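Local coordinates for protein p-nitrophenyl phosphatase (Pho2) (Archaeoglobus fulgidus, PDB 3QGM) that probably hydrolyses phosphate esters as a metal-dependent phosphatase of the haloacid dehalogenase superfamily, at residues A[95-99]-A[124-128]; A[115-121]-A[139-143]. All coordinates share one frame; numbering follows the deposited sequence. Where two conformers were deposited one is given.

Interaction 1 of 2, residues A[95-99]-A[124-128]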
ATOM      1  N   THR A  95     -11.134  13.094   3.214  1.00 24.64           N
ATOM      2  CA  THR A  95     -10.897  11.827   3.892  1.00 25.21           C
ATOM      3  C   THR A  95     -11.111  10.591   2.996  1.00 24.89           C
ATOM      4  O   THR A  95     -11.946  10.614   2.091  1.00 25.75           O
ATOM      5  CB  THR A  95     -11.748  11.714   5.129  1.00 24.06           C
ATOM      6  OG1 THR A  95     -11.359  10.555   5.840  1.00 22.96           O
ATOM      7  CG2 THR A  95     -13.284  11.634   4.738  1.00 24.12           C
ATOM      8  N   THR A  96     -10.337   9.531   3.262  1.00 24.12           N
ATOM      9  CA  THR A  96     -10.507   8.241   2.608  1.00 23.44           C
ATOM     10  C   THR A  96     -11.502   7.375   3.404  1.00 24.72           C
ATOM     11  O   THR A  96     -11.838   6.271   2.995  1.00 23.48           O
ATOM     12  CB  THR A  96      -9.186   7.450   2.523  1.00 24.02           C
ATOM     13  OG1 THR A  96      -8.671   7.220   3.844  1.00 22.74           O
ATOM     14  CG2 THR A  96      -8.130   8.193   1.711  1.00 23.23           C
ATOM     15  N   GLY A  97     -11.983   7.912   4.526  1.00 24.86           N
ATOM     16  CA  GLY A  97     -12.597   7.106   5.557  1.00 25.41           C
ATOM     17  C   GLY A  97     -14.074   6.882   5.365  1.00 25.70           C
ATOM     18  O   GLY A  97     -14.662   7.343   4.406  1.00 26.22           O
ATOM     19  N   GLU A  98     -14.647   6.105   6.271  1.00 25.27           N
ATOM     20  CA  GLU A  98     -16.057   5.711   6.190  1.00 26.04           C
ATOM     21  C   GLU A  98     -16.990   6.739   6.881  1.00 26.00           C
ATOM     22  O   GLU A  98     -16.533   7.775   7.388  1.00 24.99           O
ATOM     23  CB  GLU A  98     -16.228   4.348   6.851  1.00 26.13           C
ATOM     24  CG  GLU A  98     -15.492   3.214   6.126  1.00 27.52           C
ATOM     25  CD  GLU A  98     -15.995   1.865   6.518  1.00 30.64           C
ATOM     26  OE1 GLU A  98     -16.956   1.811   7.315  1.00 28.00           O
ATOM     27  OE2 GLU A  98     -15.408   0.860   6.059  1.00 30.62           O
ATOM     28  N   GLU A  99     -18.279   6.439   6.923  1.00 25.77           N
ATOM     29  CA  GLU A  99     -19.252   7.434   7.395  1.00 27.16           C
ATOM     30  C   GLU A  99     -19.063   7.917   8.825  1.00 25.04           C
ATOM     31  O   GLU A  99     -19.338   9.054   9.121  1.00 27.03           O
ATOM     32  CB  GLU A  99     -20.686   6.922   7.197  1.00 27.10           C
ATOM     33  CG  GLU A  99     -20.865   6.555   5.788  1.00 33.91           C
ATOM     34  CD  GLU A  99     -22.230   6.726   5.279  1.00 38.77           C
ATOM     35  OE1 GLU A  99     -23.184   6.345   5.983  1.00 41.83           O
ATOM     36  OE2 GLU A  99     -22.311   7.229   4.145  1.00 44.81           O
ATOM     37  N   GLY A 124      -8.400   7.229   6.959  1.00 22.61           N
ATOM     38  CA  GLY A 124      -8.982   6.206   7.806  1.00 22.28           C
ATOM     39  C   GLY A 124      -9.352   5.022   6.895  1.00 23.26           C
ATOM     40  O   GLY A 124      -9.522   5.190   5.680  1.00 20.81           O
ATOM     41  N   SER A 125      -9.468   3.838   7.493  1.00 22.96           N
ATOM     42  CA  SER A 125      -9.871   2.657   6.777  0.60 24.27           C
ATOM     43  C   SER A 125     -11.201   2.828   6.078  1.00 24.99           C
ATOM     44  O   SER A 125     -12.072   3.551   6.585  1.00 26.98           O
ATOM     45  CB  SER A 125      -9.988   1.482   7.727  0.60 24.21           C
ATOM     46  OG  SER A 125      -9.994   0.310   6.968  0.60 24.10           O
ATOM     47  N   ASN A 126     -11.362   2.167   4.941  1.00 24.81           N
ATOM     48  CA  ASN A 126     -12.629   2.163   4.194  1.00 25.07           C
ATOM     49  C   ASN A 126     -12.868   0.840   3.461  1.00 26.22           C
ATOM     50  O   ASN A 126     -12.127   0.487   2.500  1.00 25.32           O
ATOM     51  CB  ASN A 126     -12.599   3.309   3.187  1.00 25.84           C
ATOM     52  CG  ASN A 126     -13.962   3.684   2.684  1.00 25.49           C
ATOM     53  OD1 ASN A 126     -14.860   2.851   2.634  1.00 28.49           O
ATOM     54  ND2 ASN A 126     -14.120   4.934   2.272  1.00 26.52           N
ATOM     55  N   ARG A 127     -13.943   0.147   3.853  1.00 26.57           N
ATOM     56  CA  ARG A 127     -14.323  -1.112   3.256  0.60 28.52           C
ATOM     57  C   ARG A 127     -14.751  -0.890   1.791  1.00 28.39           C
ATOM     58  O   ARG A 127     -14.811  -1.805   1.011  1.00 29.96           O
ATOM     59  CB  ARG A 127     -15.469  -1.731   4.099  0.60 30.30           C
ATOM     60  CG  ARG A 127     -15.650  -3.239   3.958  0.60 34.71           C
ATOM     61  CD  ARG A 127     -16.703  -3.764   4.957  0.60 39.58           C
ATOM     62  NE  ARG A 127     -17.990  -3.084   4.823  0.60 43.75           N
ATOM     63  CZ  ARG A 127     -18.869  -3.297   3.849  0.60 47.02           C
ATOM     64  NH1 ARG A 127     -18.613  -4.182   2.880  0.60 48.30           N
ATOM     65  NH2 ARG A 127     -20.011  -2.605   3.834  0.60 47.82           N
ATOM     66  N   LYS A 128     -15.029   0.360   1.432  1.00 28.08           N
ATOM     67  CA  LYS A 128     -15.389   0.752   0.084  1.00 29.23           C
ATOM     68  C   LYS A 128     -14.214   1.402  -0.659  1.00 27.81           C
ATOM     69  O   LYS A 128     -14.411   2.092  -1.676  1.00 27.25           O
ATOM     70  CB  LYS A 128     -16.612   1.669   0.113  1.00 30.45           C
ATOM     71  CG  LYS A 128     -17.904   0.927   0.408  1.00 34.27           C
ATOM     72  CD  LYS A 128     -19.174   1.858   0.335  1.00 39.42           C
ATOM     73  CE  LYS A 128     -20.532   1.053   0.450  1.00 43.71           C
ATOM     74  NZ  LYS A 128     -21.254   1.201   1.783  1.00 44.13           N
TER
HETATM   75  O   HOH W   1     -12.720   5.324   8.095  1.00 22.44           O
HETATM   76  O   HOH W   2     -12.848  -0.085   7.344  1.00 42.42           O
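Glu98 OE2 is gripped from two directions: the backbone N of Arg127 donates to it over 2.7 Å, nearly straight at 168°, and a water that also bonds Ser125 OG donates to it as well. The amide arrives on the anti side of the carboxylate, and CB of Arg127 also comes within 3.2 Å of OE2. With CG beside its own backbone N and the chain extended beyond it (chi2 -162°), Glu98 reaches along residues 125-127 and lays its CG 3.5 Å from Ser125 O and 3.6 Å from Asn126 OD1. The bond is to main chain; the guanidinium of Arg127 does not meet the carboxylate.

Asn126 works with both ends of its amide. ND2 donates to Thr96 O at 2.7 Å, the acceptor lying almost in the amide plane, while OD1 takes the backbone N of Lys128 in an Asx turn. That second bond helps fix the rotation of the amide. Thr96 returns a bond: with OG1 set between its backbone N and carbonyl carbon (chi1 60°), the hydroxyl donates to Gly124 O over 2.9 Å. The backbones close to 4.4 Å between the CA atoms of Gly97 and Gly124. Thr95 OG1 folds its own loop by accepting from Gly97 N in an ST turn.

Both loops leave the C-terminal ends of adjacent parallel strands, 92-95 and 120-123. Glu98 is the N-cap residue of helix 99-107, while Thr96 and Asn126 pack against Ala137 and Leu133 of helix 131-143.

Interaction 2 of 2, residues A[115-121]-A[139-143]; sequences YDEAEYL and RACLR
This is a helix-against-loop packing contact within a beta-alpha-beta unit: the C-terminal part of helix 131-143 lies against the loop leading into strand 120-123, with arginine-to-loop hydrogen bonds and a small apolar patch of Leu121, Ala140 and Cys141. Arg143 bends at chi3 (60°), which brings its guanidinium to the carbonyls of the loop. There NH1 donates to Ala118 O over 3.1 Å, on a lone pair of that carbonyl, and weakly to Tyr115 O. Asp116 O lies over one face of the same group without bonding, and a water joins NH2 to Ala118 O.

Arg139, extended, crosses the Tyr115 ring at a slant, its CB 3.6 Å from CE2. NH1 donates a hydrogen bond to Tyr115 OH (3.1 Å), which lies close to the guanidinium plane, although ring and guanidinium are turned 55° apart. The rest of that guanidinium serves the second subunit, bonding Pro162 O through NE and Asp160, in a salt bridge, through NH2.

Deeper in, Leu121 points toward the helix, placing CD2 3.8 Å from Cys141 CB. Its backbone pairs with strand 146-149, and Phe94 of strand 92-95 packs against Tyr115, Ala118 and Leu121.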
ATOM      1  N   TYR A 115     -10.622  16.555  -2.923  1.00 36.25           N
ATOM      2  CA  TYR A 115      -9.220  16.309  -2.614  1.00 34.96           C
ATOM      3  C   TYR A 115      -8.311  17.464  -3.023  1.00 35.26           C
ATOM      4  O   TYR A 115      -7.337  17.736  -2.342  1.00 34.48           O
ATOM      5  CB  TYR A 115      -8.733  14.998  -3.276  1.00 35.46           C
ATOM      6  CG  TYR A 115      -8.553  15.061  -4.790  1.00 35.98           C
ATOM      7  CD1 TYR A 115      -9.599  14.749  -5.670  1.00 39.75           C
ATOM      8  CD2 TYR A 115      -7.357  15.473  -5.340  1.00 36.49           C
ATOM      9  CE1 TYR A 115      -9.415  14.815  -7.076  1.00 38.45           C
ATOM     10  CE2 TYR A 115      -7.185  15.552  -6.717  1.00 37.40           C
ATOM     11  CZ  TYR A 115      -8.202  15.215  -7.570  1.00 36.28           C
ATOM     12  OH  TYR A 115      -7.975  15.319  -8.911  1.00 38.16           O
ATOM     13  N   ASP A 116      -8.662  18.179  -4.090  1.00 35.41           N
ATOM     14  CA  ASP A 116      -7.870  19.298  -4.593  1.00 36.07           C
ATOM     15  C   ASP A 116      -8.147  20.614  -3.888  1.00 36.80           C
ATOM     16  O   ASP A 116      -7.482  21.591  -4.156  1.00 36.64           O
ATOM     17  CB  ASP A 116      -8.050  19.461  -6.135  1.00 37.28           C
ATOM     18  CG  ASP A 116      -9.550  19.571  -6.568  1.00 39.20           C
ATOM     19  OD1 ASP A 116     -10.426  19.532  -5.685  1.00 44.09           O
ATOM     20  OD2 ASP A 116      -9.848  19.684  -7.783  1.00 41.69           O
ATOM     21  N   GLU A 117      -9.135  20.656  -2.999  1.00 37.14           N
ATOM     22  CA  GLU A 117      -9.410  21.870  -2.224  1.00 37.46           C
ATOM     23  C   GLU A 117      -8.971  21.698  -0.785  1.00 35.75           C
ATOM     24  O   GLU A 117      -8.855  22.672  -0.072  1.00 35.16           O
ATOM     25  CB  GLU A 117     -10.921  22.175  -2.222  1.00 38.50           C
ATOM     26  CG  GLU A 117     -11.501  22.530  -3.604  1.00 43.40           C
ATOM     27  CD  GLU A 117     -13.044  22.379  -3.709  1.00 48.64           C
ATOM     28  OE1 GLU A 117     -13.708  21.696  -2.866  1.00 51.30           O
ATOM     29  OE2 GLU A 117     -13.590  22.941  -4.684  1.00 53.86           O
ATOM     30  N   ALA A 118      -8.746  20.452  -0.357  1.00 33.54           N
ATOM     31  CA  ALA A 118      -8.459  20.167   1.048  1.00 32.90           C
ATOM     32  C   ALA A 118      -7.208  20.851   1.566  1.00 32.41           C
ATOM     33  O   ALA A 118      -6.221  20.919   0.848  1.00 34.36           O
ATOM     34  CB  ALA A 118      -8.319  18.647   1.251  1.00 31.28           C
ATOM     35  N   GLU A 119      -7.242  21.312   2.814  1.00 31.41           N
ATOM     36  CA  GLU A 119      -6.034  21.637   3.563  1.00 32.50           C
ATOM     37  C   GLU A 119      -5.507  20.437   4.360  1.00 30.37           C
ATOM     38  O   GLU A 119      -4.355  20.428   4.748  1.00 30.62           O
ATOM     39  CB  GLU A 119      -6.273  22.762   4.567  1.00 33.25           C
ATOM     40  CG  GLU A 119      -7.334  23.771   4.172  1.00 39.05           C
ATOM     41  CD  GLU A 119      -7.775  24.591   5.383  1.00 42.59           C
ATOM     42  OE1 GLU A 119      -6.859  24.928   6.181  1.00 49.38           O
ATOM     43  OE2 GLU A 119      -8.996  24.851   5.547  1.00 38.27           O
ATOM     44  N   TYR A 120      -6.369  19.462   4.656  1.00 29.36           N
ATOM     45  CA  TYR A 120      -5.959  18.262   5.375  1.00 27.37           C
ATOM     46  C   TYR A 120      -6.377  17.018   4.604  1.00 26.55           C
ATOM     47  O   TYR A 120      -7.521  16.929   4.105  1.00 26.27           O
ATOM     48  CB  TYR A 120      -6.600  18.193   6.763  1.00 27.75           C
ATOM     49  CG  TYR A 120      -6.019  19.116   7.835  1.00 28.35           C
ATOM     50  CD1 TYR A 120      -6.276  20.486   7.822  1.00 28.99           C
ATOM     51  CD2 TYR A 120      -5.200  18.603   8.864  1.00 32.04           C
ATOM     52  CE1 TYR A 120      -5.717  21.333   8.803  1.00 30.07           C
ATOM     53  CE2 TYR A 120      -4.635  19.450   9.840  1.00 32.15           C
ATOM     54  CZ  TYR A 120      -4.921  20.803   9.798  1.00 32.31           C
ATOM     55  OH  TYR A 120      -4.418  21.610  10.765  1.00 30.93           O
ATOM     56  N   LEU A 121      -5.455  16.057   4.552  1.00 25.01           N
ATOM     57  CA  LEU A 121      -5.747  14.711   4.157  1.00 24.92           C
ATOM     58  C   LEU A 121      -5.923  13.874   5.417  1.00 24.27           C
ATOM     59  O   LEU A 121      -5.026  13.804   6.237  1.00 26.39           O
ATOM     60  CB  LEU A 121      -4.583  14.159   3.266  1.00 25.91           C
ATOM     61  CG  LEU A 121      -4.564  12.654   2.953  1.00 25.83           C
ATOM     62  CD1 LEU A 121      -5.884  12.216   2.244  1.00 24.03           C
ATOM     63  CD2 LEU A 121      -3.220  12.262   2.135  1.00 22.05           C
ATOM     64  N   ARG A 139      -3.198  12.026  -4.962  1.00 26.92           N
ATOM     65  CA  ARG A 139      -3.032  13.409  -5.421  1.00 27.68           C
ATOM     66  C   ARG A 139      -2.959  14.382  -4.246  1.00 27.74           C
ATOM     67  O   ARG A 139      -2.143  15.292  -4.255  1.00 28.80           O
ATOM     68  CB  ARG A 139      -4.127  13.761  -6.413  1.00 27.76           C
ATOM     69  CG  ARG A 139      -3.980  12.914  -7.689  1.00 28.70           C
ATOM     70  CD  ARG A 139      -5.087  13.198  -8.681  1.00 29.85           C
ATOM     71  NE  ARG A 139      -4.965  12.409  -9.867  1.00 30.79           N
ATOM     72  CZ  ARG A 139      -5.864  12.365 -10.844  1.00 32.44           C
ATOM     73  NH1 ARG A 139      -6.977  13.100 -10.773  1.00 28.79           N
ATOM     74  NH2 ARG A 139      -5.629  11.597 -11.906  1.00 33.13           N
ATOM     75  N   ALA A 140      -3.778  14.178  -3.225  1.00 27.52           N
ATOM     76  CA  ALA A 140      -3.705  15.004  -2.000  1.00 27.68           C
ATOM     77  C   ALA A 140      -2.342  14.932  -1.304  1.00 28.06           C
ATOM     78  O   ALA A 140      -1.751  15.937  -0.825  1.00 27.34           O
ATOM     79  CB  ALA A 140      -4.823  14.579  -1.034  1.00 26.58           C
ATOM     80  N   CYS A 141      -1.814  13.726  -1.263  1.00 27.78           N
ATOM     81  CA  CYS A 141      -0.572  13.491  -0.582  1.00 28.95           C
ATOM     82  C   CYS A 141       0.600  14.186  -1.354  1.00 29.00           C
ATOM     83  O   CYS A 141       1.421  14.868  -0.761  1.00 28.06           O
ATOM     84  CB  CYS A 141      -0.421  11.980  -0.478  1.00 29.49           C
ATOM     85  SG  CYS A 141       0.821  11.451   0.594  1.00 33.55           S
ATOM     86  N   LEU A 142       0.587  14.074  -2.680  1.00 29.63           N
ATOM     87  CA  LEU A 142       1.552  14.724  -3.570  1.00 29.99           C
ATOM     88  C   LEU A 142       1.426  16.270  -3.574  1.00 30.78           C
ATOM     89  O   LEU A 142       2.411  16.935  -3.798  1.00 28.79           O
ATOM     90  CB  LEU A 142       1.407  14.241  -5.020  1.00 30.05           C
ATOM     91  CG  LEU A 142       1.906  12.834  -5.405  1.00 30.28           C
ATOM     92  CD1 LEU A 142       1.354  12.519  -6.766  1.00 28.25           C
ATOM     93  CD2 LEU A 142       3.435  12.753  -5.404  1.00 29.29           C
ATOM     94  N   ARG A 143       0.234  16.816  -3.328  1.00 30.78           N
ATOM     95  CA  ARG A 143       0.112  18.272  -3.134  1.00 32.39           C
ATOM     96  C   ARG A 143       0.828  18.745  -1.880  1.00 31.91           C
ATOM     97  O   ARG A 143       1.125  19.904  -1.741  1.00 32.08           O
ATOM     98  CB  ARG A 143      -1.340  18.719  -3.038  1.00 33.05           C
ATOM     99  CG  ARG A 143      -2.069  18.816  -4.338  1.00 36.68           C
ATOM    100  CD  ARG A 143      -3.515  19.176  -4.017  1.00 40.42           C
ATOM    101  NE  ARG A 143      -3.531  20.446  -3.326  1.00 39.96           N
ATOM    102  CZ  ARG A 143      -4.399  20.808  -2.397  1.00 36.96           C
ATOM    103  NH1 ARG A 143      -5.395  20.001  -1.983  1.00 40.06           N
ATOM    104  NH2 ARG A 143      -4.254  22.000  -1.882  1.00 35.46           N
TER
HETATM  105  O   HOH W   3      -5.053  23.718  -0.157  1.00 46.40           O

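Overall arrangement
Strand 120-123 and helix 131-143 tie the two contacts together: interaction 1 holds the loop between them, beyond the strand's C-terminal end, and interaction 2 packs the loop entering the strand against the C-terminal part of the helix. Their centres are about 16 Å apart, and along the sequence a segment of one is followed by a segment of the other. Both touch the second subunit, through Arg127 and Arg139. Both belong to the five-stranded parallel sheet and its helices, consistent with the cap of this family. The calcium ion, bound by Asp14, Asp16 and Asp212, sits by strands 10-14 and 207-211 of the separate six-stranded sheet, and both contacts lie away from it.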